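Local atomic coordinates of C-domain type II peptide synthetase (Streptomyces globisporus, PDB entry 4ZNM), a protein that is a type II condensation-domain protein of the peptide synthetase family, probably sharing its fold with the CoA-dependent acyltransferase clan. Residues M45-G50 / E402-P407; L120-E125 / L398-G403. One frame throughout, in Å; residues are numbered along the deposited sequence.

Contact 1. Residues M45-G50 / E402-P407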
loop_
_atom_site.group_PDB
_atom_site.type_symbol
_atom_site.label_atom_id
_atom_site.label_comp_id
_atom_site.label_asym_id
_atom_site.label_seq_id
_atom_site.Cartn_x
_atom_site.Cartn_y
_atom_site.Cartn_z
HETATM N N MSE A 45 11.607 9.079 -3.560
HETATM C CA MSE A 45 10.194 9.051 -3.948
HETATM C C MSE A 45 9.478 7.791 -3.458
HETATM O O MSE A 45 8.271 7.602 -3.711
HETATM C CB MSE A 45 10.050 9.195 -5.475
HETATM C CG MSE A 45 10.577 10.493 -6.043
HETATM SE SE MSE A 45 9.615 12.091 -5.274
HETATM C CE MSE A 45 7.882 11.802 -6.151
ATOM N N TYR A 46 10.177 6.907 -2.758
ATOM C CA TYR A 46 9.514 5.677 -2.314
ATOM C C TYR A 46 8.926 5.948 -0.934
ATOM O O TYR A 46 9.486 5.592 0.115
ATOM C CB TYR A 46 10.476 4.478 -2.306
ATOM C CG TYR A 46 9.791 3.200 -2.011
ATOM C CD1 TYR A 46 8.942 2.616 -2.951
ATOM C CD2 TYR A 46 9.977 2.561 -0.802
ATOM C CE1 TYR A 46 8.309 1.420 -2.705
ATOM C CE2 TYR A 46 9.318 1.363 -0.533
ATOM C CZ TYR A 46 8.501 0.802 -1.494
ATOM O OH TYR A 46 7.833 -0.375 -1.241
ATOM N N HIS A 47 7.798 6.661 -0.952
ATOM C CA HIS A 47 7.145 7.084 0.262
ATOM C C HIS A 47 5.666 6.745 0.229
ATOM O O HIS A 47 5.143 6.252 -0.770
ATOM C CB HIS A 47 7.346 8.594 0.507
ATOM C CG HIS A 47 7.096 9.454 -0.690
ATOM N ND1 HIS A 47 5.932 9.387 -1.429
ATOM C CD2 HIS A 47 7.863 10.409 -1.271
ATOM C CE1 HIS A 47 5.993 10.271 -2.413
ATOM N NE2 HIS A 47 7.146 10.914 -2.330
ATOM N N ILE A 48 5.020 6.946 1.366
ATOM C CA ILE A 48 3.594 6.708 1.481
ATOM C C ILE A 48 3.007 7.974 2.102
ATOM O O ILE A 48 3.602 8.536 3.027
ATOM C CB ILE A 48 3.302 5.421 2.324
ATOM C CG1 ILE A 48 1.807 5.195 2.505
ATOM C CG2 ILE A 48 3.963 5.533 3.704
ATOM C CD1 ILE A 48 1.496 3.797 3.181
ATOM N N VAL A 49 1.867 8.431 1.587
ATOM C CA VAL A 49 1.263 9.683 2.058
ATOM C C VAL A 49 -0.137 9.379 2.506
ATOM O O VAL A 49 -0.781 8.504 1.967
ATOM C CB VAL A 49 1.225 10.788 0.977
ATOM C CG1 VAL A 49 2.589 11.045 0.434
ATOM C CG2 VAL A 49 0.261 10.372 -0.144
ATOM N N GLY A 50 -0.619 10.142 3.472
ATOM C CA GLY A 50 -2.003 10.040 3.890
ATOM C C GLY A 50 -2.479 11.405 4.350
ATOM O O GLY A 50 -1.672 12.291 4.709
ATOM N N GLU A 402 3.331 12.406 -11.185
ATOM C CA GLU A 402 4.621 11.993 -10.645
ATOM C C GLU A 402 4.588 11.925 -9.130
ATOM O O GLU A 402 4.766 12.941 -8.457
ATOM C CB GLU A 402 5.734 12.951 -11.081
ATOM C CG GLU A 402 7.135 12.428 -10.722
ATOM C CD GLU A 402 8.238 12.939 -11.653
ATOM O OE1 GLU A 402 8.185 14.140 -12.029
ATOM O OE2 GLU A 402 9.156 12.136 -12.003
ATOM N N GLY A 403 4.373 10.721 -8.600
ATOM C CA GLY A 403 4.094 10.537 -7.191
ATOM C C GLY A 403 4.894 9.452 -6.547
ATOM O O GLY A 403 6.027 9.162 -6.973
ATOM N N SER A 404 4.297 8.818 -5.537
ATOM C CA SER A 404 4.987 7.748 -4.813
ATOM C C SER A 404 5.481 6.671 -5.781
ATOM O O SER A 404 4.789 6.270 -6.717
ATOM C CB SER A 404 4.096 7.113 -3.760
ATOM O OG SER A 404 3.600 8.070 -2.819
ATOM N N ASP A 405 6.702 6.237 -5.560
ATOM C CA ASP A 405 7.393 5.351 -6.494
ATOM C C ASP A 405 6.875 3.903 -6.431
ATOM O O ASP A 405 6.636 3.351 -5.356
ATOM C CB ASP A 405 8.899 5.437 -6.183
ATOM C CG ASP A 405 9.753 4.524 -7.044
ATOM O OD1 ASP A 405 10.256 5.001 -8.097
ATOM O OD2 ASP A 405 9.951 3.349 -6.646
ATOM N N ILE A 406 6.682 3.300 -7.591
ATOM C CA ILE A 406 6.555 1.853 -7.730
ATOM C C ILE A 406 7.879 1.333 -8.299
ATOM O O ILE A 406 8.228 1.683 -9.423
ATOM C CB ILE A 406 5.386 1.456 -8.642
ATOM C CG1 ILE A 406 4.064 1.842 -8.016
ATOM C CG2 ILE A 406 5.383 -0.098 -8.895
ATOM C CD1 ILE A 406 2.888 1.667 -8.979
ATOM N N PRO A 407 8.621 0.513 -7.522
ATOM C CA PRO A 407 9.985 0.144 -7.915
ATOM C C PRO A 407 10.077 -0.379 -9.347
ATOM O O PRO A 407 10.966 0.062 -10.105
ATOM C CB PRO A 407 10.363 -0.952 -6.894
ATOM C CG PRO A 407 9.600 -0.545 -5.667
ATOM C CD PRO A 407 8.288 -0.010 -6.186
HETATM O O HOH W 1 5.778 4.108 -2.378
HETATM O O HOH W 2 1.507 7.307 -1.216
#

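Contact 2. Residues L120-E125 / L398-G403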
loop_
_atom_site.group_PDB
_atom_site.type_symbol
_atom_site.label_atom_id
_atom_site.label_comp_id
_atom_site.label_asym_id
_atom_site.label_seq_id
_atom_site.Cartn_x
_atom_site.Cartn_y
_atom_site.Cartn_z
ATOM N N LEU A 120 -3.483 19.501 -1.910
ATOM C CA LEU A 120 -2.375 19.513 -0.984
ATOM C C LEU A 120 -1.791 18.108 -0.901
ATOM O O LEU A 120 -0.575 17.926 -0.988
ATOM C CB LEU A 120 -2.819 20.011 0.391
ATOM C CG LEU A 120 -1.700 20.104 1.423
ATOM C CD1 LEU A 120 -0.570 21.040 0.918
ATOM C CD2 LEU A 120 -2.236 20.570 2.757
ATOM N N LEU A 121 -2.653 17.108 -0.754
ATOM C CA LEU A 121 -2.161 15.722 -0.671
ATOM C C LEU A 121 -1.259 15.398 -1.889
ATOM O O LEU A 121 -0.139 14.874 -1.757
ATOM C CB LEU A 121 -3.350 14.759 -0.561
ATOM C CG LEU A 121 -3.046 13.265 -0.556
ATOM C CD1 LEU A 121 -2.058 12.910 0.532
ATOM C CD2 LEU A 121 -4.313 12.457 -0.383
ATOM N N ASN A 122 -1.721 15.752 -3.077
ATOM C CA ASN A 122 -0.996 15.398 -4.285
ATOM C C ASN A 122 0.316 16.127 -4.371
ATOM O O ASN A 122 1.319 15.568 -4.820
ATOM C CB ASN A 122 -1.816 15.733 -5.525
ATOM C CG ASN A 122 -2.611 14.558 -6.016
ATOM O OD1 ASN A 122 -2.904 13.637 -5.255
ATOM N ND2 ASN A 122 -2.962 14.577 -7.283
ATOM N N GLU A 123 0.304 17.388 -3.953
ATOM C CA GLU A 123 1.520 18.190 -4.002
ATOM C C GLU A 123 2.547 17.583 -3.064
ATOM O O GLU A 123 3.707 17.431 -3.425
ATOM C CB GLU A 123 1.251 19.656 -3.618
ATOM C CG GLU A 123 2.522 20.489 -3.696
ATOM C CD GLU A 123 2.375 21.848 -3.065
ATOM O OE1 GLU A 123 1.234 22.349 -2.995
ATOM O OE2 GLU A 123 3.407 22.414 -2.641
ATOM N N VAL A 124 2.135 17.218 -1.857
ATOM C CA VAL A 124 3.082 16.619 -0.912
ATOM C C VAL A 124 3.627 15.317 -1.507
ATOM O O VAL A 124 4.815 15.082 -1.466
ATOM C CB VAL A 124 2.441 16.380 0.469
ATOM C CG1 VAL A 124 3.325 15.486 1.341
ATOM C CG2 VAL A 124 2.180 17.710 1.138
ATOM N N GLU A 125 2.772 14.515 -2.137
ATOM C CA GLU A 125 3.217 13.256 -2.753
ATOM C C GLU A 125 4.229 13.473 -3.869
ATOM O O GLU A 125 5.016 12.587 -4.164
ATOM C CB GLU A 125 2.020 12.467 -3.318
ATOM C CG GLU A 125 2.375 11.082 -3.782
ATOM C CD GLU A 125 1.215 10.359 -4.490
ATOM O OE1 GLU A 125 1.475 9.283 -5.113
ATOM O OE2 GLU A 125 0.070 10.869 -4.432
ATOM N N LEU A 398 -8.248 13.015 -7.945
ATOM C CA LEU A 398 -7.221 13.741 -8.655
ATOM C C LEU A 398 -6.070 12.816 -8.978
ATOM O O LEU A 398 -5.404 12.313 -8.079
ATOM C CB LEU A 398 -6.722 14.907 -7.797
ATOM C CG LEU A 398 -6.413 16.252 -8.430
ATOM C CD1 LEU A 398 -7.487 16.708 -9.388
ATOM C CD2 LEU A 398 -6.274 17.254 -7.311
ATOM N N SER A 399 -5.810 12.629 -10.255
ATOM C CA SER A 399 -4.668 11.832 -10.658
ATOM C C SER A 399 -3.339 12.597 -10.453
ATOM O O SER A 399 -3.298 13.819 -10.216
ATOM C CB SER A 399 -4.835 11.383 -12.109
ATOM O OG SER A 399 -4.567 12.447 -12.998
ATOM N N GLN A 400 -2.255 11.838 -10.504
ATOM C CA GLN A 400 -0.937 12.315 -10.116
ATOM C C GLN A 400 0.025 11.917 -11.214
ATOM O O GLN A 400 0.176 10.724 -11.506
ATOM C CB GLN A 400 -0.506 11.706 -8.771
ATOM C CG GLN A 400 0.992 11.738 -8.481
ATOM C CD GLN A 400 1.428 13.089 -8.025
ATOM O OE1 GLN A 400 2.019 13.882 -8.786
ATOM N NE2 GLN A 400 1.108 13.388 -6.781
ATOM N N ALA A 401 0.681 12.911 -11.811
ATOM C CA ALA A 401 1.607 12.657 -12.905
ATOM C C ALA A 401 2.932 12.069 -12.411
ATOM O O ALA A 401 3.571 11.321 -13.123
ATOM C CB ALA A 401 1.856 13.924 -13.669
ATOM N N GLU A 402 3.331 12.406 -11.185
ATOM C CA GLU A 402 4.621 11.993 -10.645
ATOM C C GLU A 402 4.588 11.925 -9.130
ATOM O O GLU A 402 4.766 12.941 -8.457
ATOM C CB GLU A 402 5.734 12.951 -11.081
ATOM C CG GLU A 402 7.135 12.428 -10.722
ATOM C CD GLU A 402 8.238 12.939 -11.653
ATOM O OE1 GLU A 402 8.185 14.140 -12.029
ATOM O OE2 GLU A 402 9.156 12.136 -12.003
ATOM N N GLY A 403 4.373 10.721 -8.600
ATOM C CA GLY A 403 4.094 10.537 -7.191
ATOM C C GLY A 403 4.894 9.452 -6.547
ATOM O O GLY A 403 6.027 9.162 -6.973
#

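Contact 1. Residues M45-G50 / E402-P407
Asp405 N donates to Met45 O across 2.8 Å, the one direct backbone hydrogen bond between the chain just before strand 47-55 and the loop 402-407. The N-H lies well above the carbonyl plane of Met45, 41° out of it. The same oxygen accepts a weak bond from His47 N, closing an inverse gamma turn centred on Tyr46, and takes a CA-H...O contact from Ser404 CA at 3.5 Å. It also sits over the centre of the His47 imidazole.

Side-chain bonding centres on His47 and Ser404. A chi1 of 47° sets His47 CG between the backbone N and the carbonyl carbon; ND1 and Ser404 OG share a hydrogen bond of 3.0 Å in which either could be the donor, OG meeting the ring at its edge, near its plane. NE2 is bonded to Thr127 O, fixing the rotation of the imidazole from both nitrogens. Two waters extend the polar seam: one donates to His47 O and Asp405 O, the other accepts from Val49 N and lies 2.7 Å from Ser404 OG.

Looser side-chain packing flanks the bonds. Selenomethionine Met45 bends at chi2 and chi3, and its CE rests 3.3 Å from Gly403 O. Tyr46 presents the CD1 edge of its ring to Asp405 O, while CE1 makes an apolar contact with Pro407 CD at 3.8 Å; the ring also stacks on His157. The side chains of Tyr46 and Asp405 cross at about a right angle, ring and carboxylate planes 73° apart.

Buried polar groups therefore do much of the joining. A salt bridge from Lys240 to OD1 probably stabilises the charge on Asp405, and the doubly held imidazole couples the start of strand 47-55, in the six-stranded sheet, to a loop backbone-bonded to edge strand 242-249 of the five-stranded sheet.

Contact 2. Residues L120-E125 / L398-G403
The side chains of Asn122 and Gln400 run antiparallel alongside one another, their amide planes 32° apart, each reaching for the other segment's backbone. Gln400 leaves the loop with CG anti to its own backbone N and bends at chi2 (79°); its NE2 donates to Asn122 O at 2.9 Å, with that oxygen almost exactly in the glutamine amide plane. At the other end of the amide, OE1 accepts from Glu402 N, so the head group is held at both ends and ties its own loop to the helix. Asn122 answers with ND2, which makes a weak bond to Leu398 O and lies 3.0 Å from Ser399 O. Its OD1 accepts from Arg396.

Glu125, one turn further on, crosses Gln400 obliquely, carboxylate and amide planes 73° apart. CG stands anti to the backbone N and the chain runs extended, carrying OE1 to 3.6 Å from Gly403 CA and OE2 to 3.6 Å from Gln400 NE2. OE1 accepts from Ser404 N, and OE2 forms salt bridges with Arg246 and Arg396, two positive charges that would be expected to keep the buried carboxylate ionised.

The last turns of helix 110-125 thus lie between two sheets: Leu121 packs on strand 47-55 and Val124 on strand 148-156, whereas Gln400 and Gly403 are backbone-bonded to strand 242-249.

Overall arrangement
From the N terminus, the chain enters strand 47-55, passes through helix 110-125 and, much later, leaves strand 388-392 for the loop leading to strand 410-416. Contact 1 closes the longer circuit, from 45-50 to 402-407; contact 2, from 120-125 to 398-403, closes a shorter one lying within it. Both end on the same loop and share Glu402 and Gly403, their centres about 9 Å apart. Glu125 joins the two contacts, and Val49 packs on Leu121. Together they fasten strand 47-55 of the six-stranded sheet and helix 110-125, which packs on that sheet, to the loop bonded to edge strand 242-249 of the five-stranded sheet.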